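Local structure of myosin-I heavy chain (Dictyostelium discoideum, 5EJR) at residues A[190-194]-A[195-199]; A[230-233]-A[234-237]; A[266-269]-A[270-274]; A[417-421]-A[422-426]. The protein is an actin-based motor with ATPase activity, involved in early phagocytosis and adhesion; this chain is its C-terminal MyTH4-FERM tail region. All coordinates share one frame; numbering follows the deposited sequence. Where two conformers were deposited one is given.

Contact 1: A[190-194]-A[195-199]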
ATOM      1  N   MET A 190      -6.411   1.440  -7.438  1.00 29.03           N
ATOM      2  CA  MET A 190      -7.162   2.423  -6.670  1.00 28.84           C
ATOM      3  C   MET A 190      -7.060   3.789  -7.321  1.00 32.72           C
ATOM      4  O   MET A 190      -6.122   4.053  -8.089  1.00 30.45           O
ATOM      5  CB  MET A 190      -6.614   2.545  -5.230  1.00 30.58           C
ATOM      6  CG  MET A 190      -6.724   1.289  -4.392  1.00 34.40           C
ATOM      7  SD  MET A 190      -8.418   0.887  -3.911  1.00 39.81           S
ATOM      8  CE  MET A 190      -8.624   1.950  -2.503  1.00 36.55           C
ATOM      9  N   GLY A 191      -8.015   4.646  -6.955  1.00 28.39           N
ATOM     10  CA  GLY A 191      -8.037   6.055  -7.318  1.00 28.29           C
ATOM     11  C   GLY A 191      -7.053   6.767  -6.406  1.00 33.08           C
ATOM     12  O   GLY A 191      -6.441   6.121  -5.540  1.00 33.36           O
ATOM     13  N   PRO A 192      -6.861   8.096  -6.528  1.00 28.84           N
ATOM     14  CA  PRO A 192      -5.839   8.747  -5.692  1.00 27.66           C
ATOM     15  C   PRO A 192      -6.248   9.115  -4.277  1.00 32.82           C
ATOM     16  O   PRO A 192      -7.386   9.507  -4.035  1.00 32.61           O
ATOM     17  CB  PRO A 192      -5.482   9.987  -6.505  1.00 28.70           C
ATOM     18  CG  PRO A 192      -6.776  10.340  -7.194  1.00 32.78           C
ATOM     19  CD  PRO A 192      -7.464   9.045  -7.492  1.00 28.69           C
ATOM     20  N   SER A 193      -5.272   9.045  -3.344  1.00 31.15           N
ATOM     21  CA  SER A 193      -5.426   9.453  -1.949  1.00 30.65           C
ATOM     22  C   SER A 193      -5.294  10.975  -1.926  1.00 34.11           C
ATOM     23  O   SER A 193      -4.811  11.540  -2.903  1.00 32.41           O
ATOM     24  CB  SER A 193      -4.306   8.852  -1.093  1.00 32.31           C
ATOM     25  OG  SER A 193      -3.022   9.222  -1.575  1.00 28.64           O
ATOM     26  N   ALA A 194      -5.643  11.628  -0.809  1.00 33.36           N
ATOM     27  CA  ALA A 194      -5.473  13.085  -0.658  1.00 34.32           C
ATOM     28  C   ALA A 194      -3.981  13.448  -0.759  1.00 36.56           C
ATOM     29  O   ALA A 194      -3.652  14.521  -1.265  1.00 34.98           O
ATOM     30  CB  ALA A 194      -6.043  13.550   0.669  1.00 35.81           C
ATOM     31  N   THR A 195      -3.085  12.495  -0.376  1.00 33.75           N
ATOM     32  CA  THR A 195      -1.620  12.615  -0.481  1.00 33.42           C
ATOM     33  C   THR A 195      -1.196  12.671  -1.949  1.00 37.61           C
ATOM     34  O   THR A 195      -0.427  13.563  -2.328  1.00 37.03           O
ATOM     35  CB  THR A 195      -0.932  11.450   0.271  1.00 34.32           C
ATOM     36  OG1 THR A 195      -1.227  11.595   1.653  1.00 33.67           O
ATOM     37  CG2 THR A 195       0.593  11.420   0.076  1.00 31.24           C
ATOM     38  N   GLU A 196      -1.660  11.695  -2.761  1.00 33.23           N
ATOM     39  CA  GLU A 196      -1.342  11.624  -4.193  1.00 31.57           C
ATOM     40  C   GLU A 196      -1.873  12.855  -4.913  1.00 32.32           C
ATOM     41  O   GLU A 196      -1.266  13.297  -5.883  1.00 30.77           O
ATOM     42  CB  GLU A 196      -1.968  10.389  -4.838  1.00 32.21           C
ATOM     43  CG  GLU A 196      -1.442  10.144  -6.247  1.00 34.14           C
ATOM     44  CD  GLU A 196      -1.912   8.880  -6.921  1.00 46.74           C
ATOM     45  OE1 GLU A 196      -2.561   8.056  -6.238  1.00 34.98           O
ATOM     46  OE2 GLU A 196      -1.619   8.702  -8.126  1.00 35.00           O
ATOM     47  N   ILE A 197      -3.024  13.374  -4.452  1.00 29.24           N
ATOM     48  CA  ILE A 197      -3.668  14.537  -5.058  1.00 29.62           C
ATOM     49  C   ILE A 197      -2.782  15.769  -4.862  1.00 33.82           C
ATOM     50  O   ILE A 197      -2.416  16.402  -5.849  1.00 32.39           O
ATOM     51  CB  ILE A 197      -5.137  14.701  -4.555  1.00 32.59           C
ATOM     52  CG1 ILE A 197      -6.042  13.619  -5.207  1.00 32.18           C
ATOM     53  CG2 ILE A 197      -5.682  16.100  -4.868  1.00 34.36           C
ATOM     54  CD1 ILE A 197      -7.387  13.292  -4.447  1.00 34.68           C
ATOM     55  N   GLN A 198      -2.388  16.045  -3.611  1.00 33.05           N
ATOM     56  CA  GLN A 198      -1.532  17.165  -3.249  1.00 34.81           C
ATOM     57  C   GLN A 198      -0.168  17.104  -3.919  1.00 38.69           C
ATOM     58  O   GLN A 198       0.297  18.113  -4.461  1.00 38.71           O
ATOM     59  CB  GLN A 198      -1.411  17.302  -1.728  1.00 37.02           C
ATOM     60  CG  GLN A 198      -0.823  18.650  -1.265  1.00 52.77           C
ATOM     61  CD  GLN A 198      -1.476  19.837  -1.941  1.00 67.02           C
ATOM     62  OE1 GLN A 198      -2.637  20.179  -1.679  1.00 63.19           O
ATOM     63  NE2 GLN A 198      -0.753  20.463  -2.856  1.00 54.00           N
ATOM     64  N   SER A 199       0.449  15.920  -3.929  1.00 35.19           N
ATOM     65  CA  SER A 199       1.743  15.727  -4.573  1.00 34.56           C
ATOM     66  C   SER A 199       1.671  16.068  -6.057  1.00 38.15           C
ATOM     67  O   SER A 199       2.494  16.853  -6.532  1.00 36.99           O
ATOM     68  CB  SER A 199       2.280  14.324  -4.310  1.00 36.34           C
ATOM     69  OG  SER A 199       2.640  14.250  -2.935  1.00 38.37           O
TER
HETATM   70  O   HOH W   1      -2.743   7.408  -3.580  1.00 30.89           O
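Pro192 lays its ring across the branched side chain of Ile197, CB of the proline coming to 3.9 Å from CG1 of the isoleucine, while CB also lies 3.5 Å from OE1 of Glu196. The chain turns into a helix here, and Ser193 is its N-cap. Its OG, turned back between the backbone N and the carbonyl carbon (chi1 57°), accepts the amide hydrogen of Glu196 N at 3.1 Å in a nearly straight bond of 165°. A serine suits this place because its short hydroxyl can take up an amide of the first turn, which has no helical carbonyl four residues earlier to pair with. The ordinary helical bonds start at once, Ile197 N to Ser193 O and Gln198 N to Ala194 O. A water ties the cap to the glutamate: it accepts from Ser193 N and donates to Glu196 OE1 at 2.7 Å. That carboxylate, carried on an extended chain, also forms a salt bridge with Arg188, so its buried charge is answered. Within the MyTH4 domain, Pro192 and Ile197 pack against helices 86-99 and 121-137, touching Ile90 and Phe133, whereas Ser193 and Glu196 meet Leu278 and Tyr275 of helix 274-283 in the neighbouring FERM region.

Contact 2: A[230-233]-A[234-237]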
ATOM      1  N   THR A 230       5.120   3.649  -8.662  1.00 24.82           N
ATOM      2  CA  THR A 230       6.155   3.073  -7.788  1.00 22.06           C
ATOM      3  C   THR A 230       5.614   1.891  -6.972  1.00 23.34           C
ATOM      4  O   THR A 230       4.578   2.011  -6.306  1.00 20.58           O
ATOM      5  CB  THR A 230       6.810   4.153  -6.927  1.00 27.92           C
ATOM      6  OG1 THR A 230       7.371   5.147  -7.793  1.00 26.66           O
ATOM      7  CG2 THR A 230       7.927   3.592  -6.014  1.00 27.86           C
ATOM      8  N   THR A 231       6.336   0.767  -7.008  1.00 21.94           N
ATOM      9  CA  THR A 231       5.969  -0.394  -6.193  1.00 21.70           C
ATOM     10  C   THR A 231       6.627  -0.301  -4.810  1.00 24.70           C
ATOM     11  O   THR A 231       7.624   0.414  -4.614  1.00 23.93           O
ATOM     12  CB  THR A 231       6.387  -1.706  -6.854  1.00 29.42           C
ATOM     13  OG1 THR A 231       7.810  -1.733  -6.948  1.00 33.93           O
ATOM     14  CG2 THR A 231       5.710  -1.951  -8.194  1.00 27.23           C
ATOM     15  N   ILE A 232       6.109  -1.083  -3.862  1.00 20.07           N
ATOM     16  CA  ILE A 232       6.654  -1.162  -2.507  1.00 19.55           C
ATOM     17  C   ILE A 232       8.098  -1.714  -2.555  1.00 23.23           C
ATOM     18  O   ILE A 232       8.952  -1.250  -1.795  1.00 21.55           O
ATOM     19  CB  ILE A 232       5.657  -1.963  -1.620  1.00 22.99           C
ATOM     20  CG1 ILE A 232       4.351  -1.133  -1.432  1.00 23.35           C
ATOM     21  CG2 ILE A 232       6.268  -2.430  -0.260  1.00 22.92           C
ATOM     22  CD1 ILE A 232       4.392   0.132  -0.463  1.00 30.17           C
ATOM     23  N   ARG A 233       8.389  -2.605  -3.533  1.00 22.26           N
ATOM     24  CA  ARG A 233       9.735  -3.164  -3.697  1.00 23.94           C
ATOM     25  C   ARG A 233      10.729  -2.083  -4.062  1.00 28.97           C
ATOM     26  O   ARG A 233      11.813  -2.041  -3.474  1.00 28.71           O
ATOM     27  CB  ARG A 233       9.776  -4.316  -4.706  1.00 25.93           C
ATOM     28  CG  ARG A 233      11.151  -5.001  -4.834  1.00 32.90           C
ATOM     29  CD  ARG A 233      11.561  -5.785  -3.577  1.00 40.79           C
ATOM     30  NE  ARG A 233      12.541  -5.067  -2.756  1.00 42.80           N
ATOM     31  CZ  ARG A 233      12.943  -5.450  -1.542  1.00 55.70           C
ATOM     32  NH1 ARG A 233      12.425  -6.533  -0.971  1.00 43.82           N
ATOM     33  NH2 ARG A 233      13.847  -4.743  -0.883  1.00 31.48           N
ATOM     34  N   GLU A 234      10.349  -1.180  -4.988  1.00 24.65           N
ATOM     35  CA  GLU A 234      11.194  -0.055  -5.414  1.00 23.92           C
ATOM     36  C   GLU A 234      11.453   0.941  -4.293  1.00 25.83           C
ATOM     37  O   GLU A 234      12.595   1.367  -4.152  1.00 25.23           O
ATOM     38  CB  GLU A 234      10.624   0.659  -6.669  1.00 25.76           C
ATOM     39  CG  GLU A 234      10.608  -0.230  -7.909  1.00 35.27           C
ATOM     40  CD  GLU A 234       9.747   0.230  -9.077  1.00 63.49           C
ATOM     41  OE1 GLU A 234       8.757   0.966  -8.850  1.00 30.68           O
ATOM     42  OE2 GLU A 234      10.039  -0.185 -10.224  1.00 65.47           O
ATOM     43  N   ILE A 235      10.423   1.330  -3.503  1.00 23.21           N
ATOM     44  CA  ILE A 235      10.660   2.240  -2.380  1.00 23.45           C
ATOM     45  C   ILE A 235      11.502   1.583  -1.292  1.00 23.65           C
ATOM     46  O   ILE A 235      12.282   2.290  -0.663  1.00 22.38           O
ATOM     47  CB  ILE A 235       9.458   2.969  -1.749  1.00 29.32           C
ATOM     48  CG1 ILE A 235       8.335   2.006  -1.354  1.00 31.11           C
ATOM     49  CG2 ILE A 235       8.950   4.133  -2.604  1.00 32.48           C
ATOM     50  CD1 ILE A 235       7.737   2.370  -0.008  1.00 42.81           C
ATOM     51  N   THR A 236      11.324   0.252  -1.034  1.00 19.89           N
ATOM     52  CA  THR A 236      12.142  -0.452  -0.036  1.00 19.50           C
ATOM     53  C   THR A 236      13.606  -0.356  -0.487  1.00 22.66           C
ATOM     54  O   THR A 236      14.464  -0.017   0.320  1.00 22.69           O
ATOM     55  CB  THR A 236      11.712  -1.934   0.139  1.00 27.72           C
ATOM     56  OG1 THR A 236      10.327  -2.006   0.499  1.00 22.63           O
ATOM     57  CG2 THR A 236      12.523  -2.641   1.211  1.00 25.38           C
ATOM     58  N   ASP A 237      13.869  -0.600  -1.779  1.00 20.58           N
ATOM     59  CA  ASP A 237      15.212  -0.534  -2.357  1.00 21.80           C
ATOM     60  C   ASP A 237      15.874   0.835  -2.198  1.00 27.44           C
ATOM     61  O   ASP A 237      17.034   0.914  -1.772  1.00 26.07           O
ATOM     62  CB  ASP A 237      15.174  -0.953  -3.825  1.00 24.05           C
ATOM     63  CG  ASP A 237      15.009  -2.441  -4.017  1.00 42.15           C
ATOM     64  OD1 ASP A 237      14.686  -3.140  -3.023  1.00 39.88           O
ATOM     65  OD2 ASP A 237      15.189  -2.912  -5.162  1.00 54.76           O
TER
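Asp237 OD1 is gripped by two nitrogens of Arg233 in a side-on salt bridge, NE at 2.9 Å and NH2 at 2.8 Å. The oxygen lies at the guanidinium edge, near its plane; NH2 meets it nearly in line with the carboxylate C-O bond, whereas NE comes from above the carboxylate plane. The two planes stand 46° apart, and bends at chi2 (68°) and chi3 bring the guanidinium beside Asp237, one turn further along the helix, with Thr236 over one face. With alanine at Arg233, Asp237 is likely to lose its charge partner, and the carbonyl of Phe253 the donor it has in NH1. A turn earlier, Thr231 and Glu234 form a capping box: Glu234 N donates to Thr231 OG1 at 3.3 Å, and Thr231 N returns a straight bond of 170° to Glu234 OE1. Threonine and glutamate suit these places, each reaching the other's backbone amide. Thr236 OG1 donates to Ile232 O at 2.8 Å, on the opposite face of that carbonyl from Thr236 N. Ile232 and Ile235 lie side by side, touching Ile255 and Ile274. The carboxylate of Glu234, in the first turn of helix 232-243, would probably interact favourably with the helix dipole, while Arg233 meets the charge of Asp237.

Contact 3: A[266-269]-A[270-274]. With EDO (1,2-ethanediol), chain E.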
ATOM      1  N   LYS A 266       1.046  -4.755   9.657  1.00 32.31           N
ATOM      2  CA  LYS A 266       0.711  -5.682   8.600  1.00 29.68           C
ATOM      3  C   LYS A 266       1.764  -5.609   7.492  1.00 29.01           C
ATOM      4  O   LYS A 266       2.149  -4.519   7.102  1.00 26.40           O
ATOM      5  CB  LYS A 266      -0.693  -5.327   8.082  1.00 32.88           C
ATOM      6  CG  LYS A 266      -1.370  -6.403   7.226  1.00 44.12           C
ATOM      7  CD  LYS A 266      -2.772  -5.986   6.789  1.00 53.44           C
ATOM      8  CE  LYS A 266      -3.487  -7.109   6.076  1.00 64.00           C
ATOM      9  NZ  LYS A 266      -4.951  -6.870   5.991  1.00 73.84           N
ATOM     10  N   VAL A 267       2.216  -6.763   6.991  1.00 24.52           N
ATOM     11  CA  VAL A 267       3.208  -6.867   5.916  1.00 25.00           C
ATOM     12  C   VAL A 267       2.617  -6.201   4.646  1.00 29.32           C
ATOM     13  O   VAL A 267       1.454  -6.418   4.341  1.00 30.94           O
ATOM     14  CB  VAL A 267       3.544  -8.360   5.653  1.00 28.94           C
ATOM     15  CG1 VAL A 267       4.300  -8.543   4.336  1.00 28.93           C
ATOM     16  CG2 VAL A 267       4.336  -8.964   6.818  1.00 28.61           C
ATOM     17  N   VAL A 268       3.379  -5.359   3.954  1.00 21.89           N
ATOM     18  CA  VAL A 268       2.865  -4.753   2.733  1.00 20.38           C
ATOM     19  C   VAL A 268       3.507  -5.524   1.593  1.00 22.19           C
ATOM     20  O   VAL A 268       4.719  -5.643   1.558  1.00 22.02           O
ATOM     21  CB  VAL A 268       3.155  -3.227   2.637  1.00 23.05           C
ATOM     22  CG1 VAL A 268       2.525  -2.637   1.369  1.00 22.64           C
ATOM     23  CG2 VAL A 268       2.636  -2.499   3.863  1.00 23.07           C
ATOM     24  N   SER A 269       2.718  -6.038   0.666  1.00 19.32           N
ATOM     25  CA  SER A 269       3.276  -6.803  -0.450  1.00 18.63           C
ATOM     26  C   SER A 269       4.224  -5.969  -1.243  1.00 23.26           C
ATOM     27  O   SER A 269       3.892  -4.838  -1.579  1.00 22.89           O
ATOM     28  CB  SER A 269       2.168  -7.311  -1.372  1.00 21.23           C
ATOM     29  OG  SER A 269       2.753  -8.045  -2.437  1.00 29.11           O
ATOM     30  N   GLU A 270       5.393  -6.513  -1.564  1.00 21.04           N
ATOM     31  CA  GLU A 270       6.376  -5.819  -2.400  1.00 21.47           C
ATOM     32  C   GLU A 270       5.845  -5.492  -3.817  1.00 26.14           C
ATOM     33  O   GLU A 270       6.401  -4.614  -4.485  1.00 27.21           O
ATOM     34  CB  GLU A 270       7.690  -6.625  -2.485  1.00 23.03           C
ATOM     35  CG  GLU A 270       7.586  -7.960  -3.201  1.00 32.16           C
ATOM     36  CD  GLU A 270       8.935  -8.562  -3.530  1.00 56.55           C
ATOM     37  OE1 GLU A 270       9.540  -9.200  -2.637  1.00 60.92           O
ATOM     38  OE2 GLU A 270       9.409  -8.359  -4.671  1.00 62.18           O
ATOM     39  N   THR A 271       4.790  -6.198  -4.282  1.00 24.02           N
ATOM     40  CA  THR A 271       4.216  -5.957  -5.616  1.00 23.56           C
ATOM     41  C   THR A 271       3.117  -4.932  -5.610  1.00 28.59           C
ATOM     42  O   THR A 271       2.637  -4.574  -6.687  1.00 29.00           O
ATOM     43  CB  THR A 271       3.720  -7.241  -6.284  1.00 34.92           C
ATOM     44  OG1 THR A 271       2.793  -7.896  -5.414  1.00 32.74           O
ATOM     45  CG2 THR A 271       4.850  -8.153  -6.734  1.00 35.32           C
ATOM     46  N   ASP A 272       2.689  -4.460  -4.425  1.00 23.30           N
ATOM     47  CA  ASP A 272       1.641  -3.456  -4.402  1.00 23.73           C
ATOM     48  C   ASP A 272       2.216  -2.104  -4.881  1.00 27.65           C
ATOM     49  O   ASP A 272       3.424  -1.851  -4.731  1.00 25.96           O
ATOM     50  CB  ASP A 272       1.108  -3.252  -2.973  1.00 25.13           C
ATOM     51  CG  ASP A 272       0.153  -4.284  -2.399  1.00 34.84           C
ATOM     52  OD1 ASP A 272      -0.137  -5.295  -3.097  1.00 34.09           O
ATOM     53  OD2 ASP A 272      -0.304  -4.088  -1.244  1.00 38.46           O
ATOM     54  N   MET A 273       1.324  -1.244  -5.400  0.50 24.21           N
ATOM     55  CA  MET A 273       1.619   0.132  -5.803  0.50 24.30           C
ATOM     56  C   MET A 273       1.511   0.919  -4.536  0.50 28.14           C
ATOM     57  O   MET A 273       0.491   0.808  -3.852  0.50 27.05           O
ATOM     58  CB  MET A 273       0.560   0.658  -6.791  0.50 26.78           C
ATOM     59  CG  MET A 273       0.544  -0.070  -8.092  0.50 30.50           C
ATOM     60  SD  MET A 273       2.218  -0.319  -8.694  0.50 34.14           S
ATOM     61  CE  MET A 273       1.957  -0.051 -10.374  0.50 31.02           C
ATOM     62  N   ILE A 274       2.542   1.708  -4.200  1.00 26.30           N
ATOM     63  CA  ILE A 274       2.502   2.517  -2.958  1.00 27.67           C
ATOM     64  C   ILE A 274       1.274   3.440  -2.897  1.00 29.72           C
ATOM     65  O   ILE A 274       0.630   3.519  -1.848  1.00 29.27           O
ATOM     66  CB  ILE A 274       3.832   3.283  -2.654  1.00 31.91           C
ATOM     67  CG1 ILE A 274       3.700   4.146  -1.374  1.00 33.31           C
ATOM     68  CG2 ILE A 274       4.317   4.100  -3.863  1.00 32.80           C
ATOM     69  CD1 ILE A 274       5.000   4.527  -0.721  1.00 44.51           C
TER
HETATM   70  C1  EDO E2404       7.545  -9.273   2.089  1.00 29.86           C
HETATM   71  O1  EDO E2404       8.037  -8.006   2.538  1.00 24.29           O
HETATM   72  C2  EDO E2404       6.177  -9.087   1.326  1.00 30.94           C
HETATM   73  O2  EDO E2404       6.476  -8.625   0.015  1.00 34.72           O
HETATM   74  O   HOH W   2      -0.142  -6.068   0.651  1.00 37.85           O
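Asp272 folds back over Ser269 from its first side-chain atom: CB lies 3.5 Å from Ser269 O, CG is next to Ser269 CB, and OD1 rests 3.5 Å from that same CB. The other tip atom, OD2, takes a hydrogen bond of 2.7 Å from a water that in turn accepts from Ser269 N, so the carboxylate reaches the serine amide through one bridging molecule. With CG anti to the carbonyl carbon (chi1 -77°), the carboxylate is carried back beside its own backbone N, and hence toward the serine. Replacing Asp272 by an alanine would probably cost the water this acceptor and break the bridge from the carboxylate to Ser269 N. These residues close a type I beta turn from Ser269 to Asp272, in which Asp272 N donates to Ser269 O. The turn follows the edge strand 264-267 and leads toward helix 274-283 in the ubiquitin-like lobe of the FERM domain. Ser269 suits the first position: its OG, anti to N (chi1 180°), accepts a weak bond from Thr271 N at 3.3 Å, lies 3.0 Å from Thr271 OG1, and is also bonded to Ser495 on helix 494-505. Glu270 N donates to O2 of a bound 1,2-ethanediol at 2.9 Å, and Val267 CG1 packs against C2 of this molecule, which probably came from the crystallisation liquor. Ser499 and Arg297 hold the diol as well, while the backbone of Glu270 bonds to that of Arg233.

Contact 4: A[417-421]-A[422-426]. With EDO (1,2-ethanediol), chain H; EDO (1,2-ethanediol), chain F.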
ATOM      1  N   SER A 417      13.452 -19.260  20.927  1.00 22.45           N
ATOM      2  CA  SER A 417      12.174 -18.849  20.352  1.00 22.41           C
ATOM      3  C   SER A 417      11.856 -19.474  18.995  1.00 26.76           C
ATOM      4  O   SER A 417      12.455 -19.095  17.981  1.00 24.50           O
ATOM      5  CB  SER A 417      12.100 -17.329  20.277  1.00 26.18           C
ATOM      6  OG  SER A 417      12.671 -16.770  21.448  1.00 31.44           O
ATOM      7  N   PRO A 418      10.867 -20.395  18.929  1.00 25.62           N
ATOM      8  CA  PRO A 418      10.521 -20.995  17.618  1.00 26.26           C
ATOM      9  C   PRO A 418       9.951 -20.006  16.601  1.00 27.69           C
ATOM     10  O   PRO A 418       9.992 -20.276  15.417  1.00 29.47           O
ATOM     11  CB  PRO A 418       9.517 -22.103  17.960  1.00 29.05           C
ATOM     12  CG  PRO A 418       9.494 -22.209  19.446  1.00 33.09           C
ATOM     13  CD  PRO A 418      10.047 -20.952  20.025  1.00 28.75           C
ATOM     14  N   LEU A 419       9.474 -18.851  17.046  1.00 24.32           N
ATOM     15  CA  LEU A 419       8.948 -17.834  16.139  1.00 24.79           C
ATOM     16  C   LEU A 419      10.070 -16.932  15.576  1.00 24.24           C
ATOM     17  O   LEU A 419       9.787 -16.100  14.716  1.00 22.34           O
ATOM     18  CB  LEU A 419       7.898 -16.965  16.853  1.00 26.22           C
ATOM     19  CG  LEU A 419       6.536 -17.606  17.208  1.00 34.11           C
ATOM     20  CD1 LEU A 419       5.708 -16.649  18.009  1.00 35.61           C
ATOM     21  CD2 LEU A 419       5.755 -18.017  15.964  1.00 37.07           C
ATOM     22  N   PHE A 420      11.323 -17.071  16.068  1.00 18.71           N
ATOM     23  CA  PHE A 420      12.413 -16.232  15.581  1.00 17.23           C
ATOM     24  C   PHE A 420      12.634 -16.483  14.081  1.00 19.06           C
ATOM     25  O   PHE A 420      12.754 -17.628  13.664  1.00 15.65           O
ATOM     26  CB  PHE A 420      13.718 -16.490  16.369  1.00 17.97           C
ATOM     27  CG  PHE A 420      14.852 -15.610  15.885  1.00 18.19           C
ATOM     28  CD1 PHE A 420      14.994 -14.315  16.360  1.00 20.56           C
ATOM     29  CD2 PHE A 420      15.707 -16.045  14.877  1.00 19.13           C
ATOM     30  CE1 PHE A 420      16.004 -13.482  15.867  1.00 22.15           C
ATOM     31  CE2 PHE A 420      16.687 -15.206  14.351  1.00 21.04           C
ATOM     32  CZ  PHE A 420      16.838 -13.927  14.854  1.00 19.62           C
ATOM     33  N   GLY A 421      12.693 -15.418  13.293  1.00 19.96           N
ATOM     34  CA  GLY A 421      12.947 -15.540  11.854  1.00 20.41           C
ATOM     35  C   GLY A 421      11.725 -15.876  11.020  1.00 22.46           C
ATOM     36  O   GLY A 421      11.847 -16.033   9.810  1.00 21.74           O
ATOM     37  N   CYS A 422      10.526 -15.944  11.649  1.00 18.86           N
ATOM     38  CA  CYS A 422       9.252 -16.260  10.977  1.00 18.67           C
ATOM     39  C   CYS A 422       8.538 -15.008  10.551  1.00 20.35           C
ATOM     40  O   CYS A 422       8.485 -14.059  11.344  1.00 20.12           O
ATOM     41  CB  CYS A 422       8.342 -17.053  11.922  1.00 19.43           C
ATOM     42  SG  CYS A 422       8.857 -18.748  12.221  1.00 23.85           S
ATOM     43  N   THR A 423       7.889 -15.029   9.366  1.00 14.82           N
ATOM     44  CA  THR A 423       6.956 -13.973   8.963  1.00 15.20           C
ATOM     45  C   THR A 423       5.563 -14.534   9.339  1.00 21.44           C
ATOM     46  O   THR A 423       5.214 -15.654   8.943  1.00 19.42           O
ATOM     47  CB  THR A 423       7.105 -13.539   7.491  1.00 19.96           C
ATOM     48  OG1 THR A 423       8.398 -12.980   7.298  1.00 19.84           O
ATOM     49  CG2 THR A 423       6.075 -12.473   7.079  1.00 21.03           C
ATOM     50  N   LEU A 424       4.788 -13.773  10.126  1.00 20.96           N
ATOM     51  CA  LEU A 424       3.474 -14.224  10.620  1.00 21.70           C
ATOM     52  C   LEU A 424       2.294 -13.590   9.917  1.00 22.85           C
ATOM     53  O   LEU A 424       2.316 -12.409   9.607  1.00 22.08           O
ATOM     54  CB  LEU A 424       3.347 -14.022  12.154  1.00 22.94           C
ATOM     55  CG  LEU A 424       4.493 -14.527  13.034  1.00 27.30           C
ATOM     56  CD1 LEU A 424       4.342 -14.018  14.473  1.00 28.40           C
ATOM     57  CD2 LEU A 424       4.568 -16.008  13.039  1.00 29.01           C
ATOM     58  N   PHE A 425       1.274 -14.394   9.624  1.00 18.09           N
ATOM     59  CA  PHE A 425       0.054 -13.908   8.978  1.00 18.34           C
ATOM     60  C   PHE A 425      -1.134 -14.411   9.796  1.00 24.42           C
ATOM     61  O   PHE A 425      -1.169 -15.586  10.144  1.00 24.65           O
ATOM     62  CB  PHE A 425      -0.061 -14.467   7.530  1.00 19.55           C
ATOM     63  CG  PHE A 425       1.035 -14.030   6.585  1.00 17.93           C
ATOM     64  CD1 PHE A 425       0.959 -12.810   5.922  1.00 19.14           C
ATOM     65  CD2 PHE A 425       2.165 -14.820   6.393  1.00 16.91           C
ATOM     66  CE1 PHE A 425       1.985 -12.393   5.070  1.00 19.13           C
ATOM     67  CE2 PHE A 425       3.181 -14.413   5.528  1.00 18.24           C
ATOM     68  CZ  PHE A 425       3.095 -13.196   4.883  1.00 16.08           C
ATOM     69  N   ASN A 426      -2.110 -13.555  10.094  1.00 25.87           N
ATOM     70  CA  ASN A 426      -3.324 -14.005  10.808  1.00 27.28           C
ATOM     71  C   ASN A 426      -4.190 -14.845   9.891  1.00 31.77           C
ATOM     72  O   ASN A 426      -4.520 -14.403   8.796  1.00 31.10           O
ATOM     73  CB  ASN A 426      -4.143 -12.817  11.348  1.00 30.80           C
ATOM     74  CG  ASN A 426      -3.403 -11.934  12.323  1.00 46.02           C
ATOM     75  OD1 ASN A 426      -3.441 -10.710  12.233  1.00 42.97           O
ATOM     76  ND2 ASN A 426      -2.695 -12.530  13.257  1.00 39.11           N
TER
HETATM   77  C1  EDO H2407      13.003 -12.238  14.396  1.00 29.55           C
HETATM   78  O1  EDO H2407      11.704 -12.675  14.060  1.00 29.58           O
HETATM   79  C2  EDO H2407      13.421 -10.830  13.870  1.00 28.11           C
HETATM   80  O2  EDO H2407      12.378  -9.882  13.733  1.00 26.62           O
HETATM   81  C1  EDO F2405       9.370 -22.845  13.112  1.00 44.87           C
HETATM   82  O1  EDO F2405       9.397 -22.689  14.523  1.00 46.47           O
HETATM   83  C2  EDO F2405      10.675 -23.564  12.751  1.00 46.74           C
HETATM   84  O2  EDO F2405      10.756 -23.758  11.369  1.00 47.14           O
HETATM   85  O   HOH W   3      10.795 -14.039   7.992  1.00 20.51           O
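Two overlapping beta turns shape the backbone, type I from Ser417 to Phe420 and type II from Leu419 to Cys422, the second closed by Cys422 N donating to Leu419 O at 3.2 Å. Gly421 takes the third position of the type II turn with phi 82°, a value that favours glycine. Cys422 brings its CB to 3.3 Å from Leu419 O, and SG, anti to its own carbonyl carbon (chi1 -72°), extends to 3.7 Å from Pro418 O. Proline suits its place because a ring-fixed phi of -65° matches the second position of a type I turn. The turns carry the chain from helix 402-416 into strand 423-428, the edge of an antiparallel sheet in the PTB-like (PH-fold) lobe of the FERM domain. Across this entry, methyl CD2 of Leu419 meets CD2 of Leu424 at 3.7 Å, the two side chains crossing at about a right angle; Trp437 and Phe448 also touch Leu419. A water donates to Gly421 O and accepts from Thr423 OG1 at 2.7 Å, joining the last turn to the first strand residue. Gly421 N donates to O1 of one 1,2-ethanediol, whose C1 lies obliquely to the Phe420 ring, while Phe299 packs edge-to-face with that ring.

Overall arrangement
Contact 1, in the MyTH4 domain, is the most buried; the other three belong to the FERM region and are partly buried. Contacts 1 and 2 both cap helices, one with a serine hydroxyl, the other with a reciprocal threonine-glutamate pair, and both involve salt bridges, in contact 1 to Arg188 outside its segments. Contacts 3 and 4 instead turn the chain at strand ends and each binds 1,2-ethanediol; contact 3 uses a water-bridged carboxylate, contact 4 backbone turns and leucine packing. Contacts 2 and 3 share the ubiquitin-like lobe and touch, through backbone bonds such as Ile232 N to Asp272 O and packed isoleucines. Val267 of contact 3 touches Thr423 of contact 4, linking two FERM lobes.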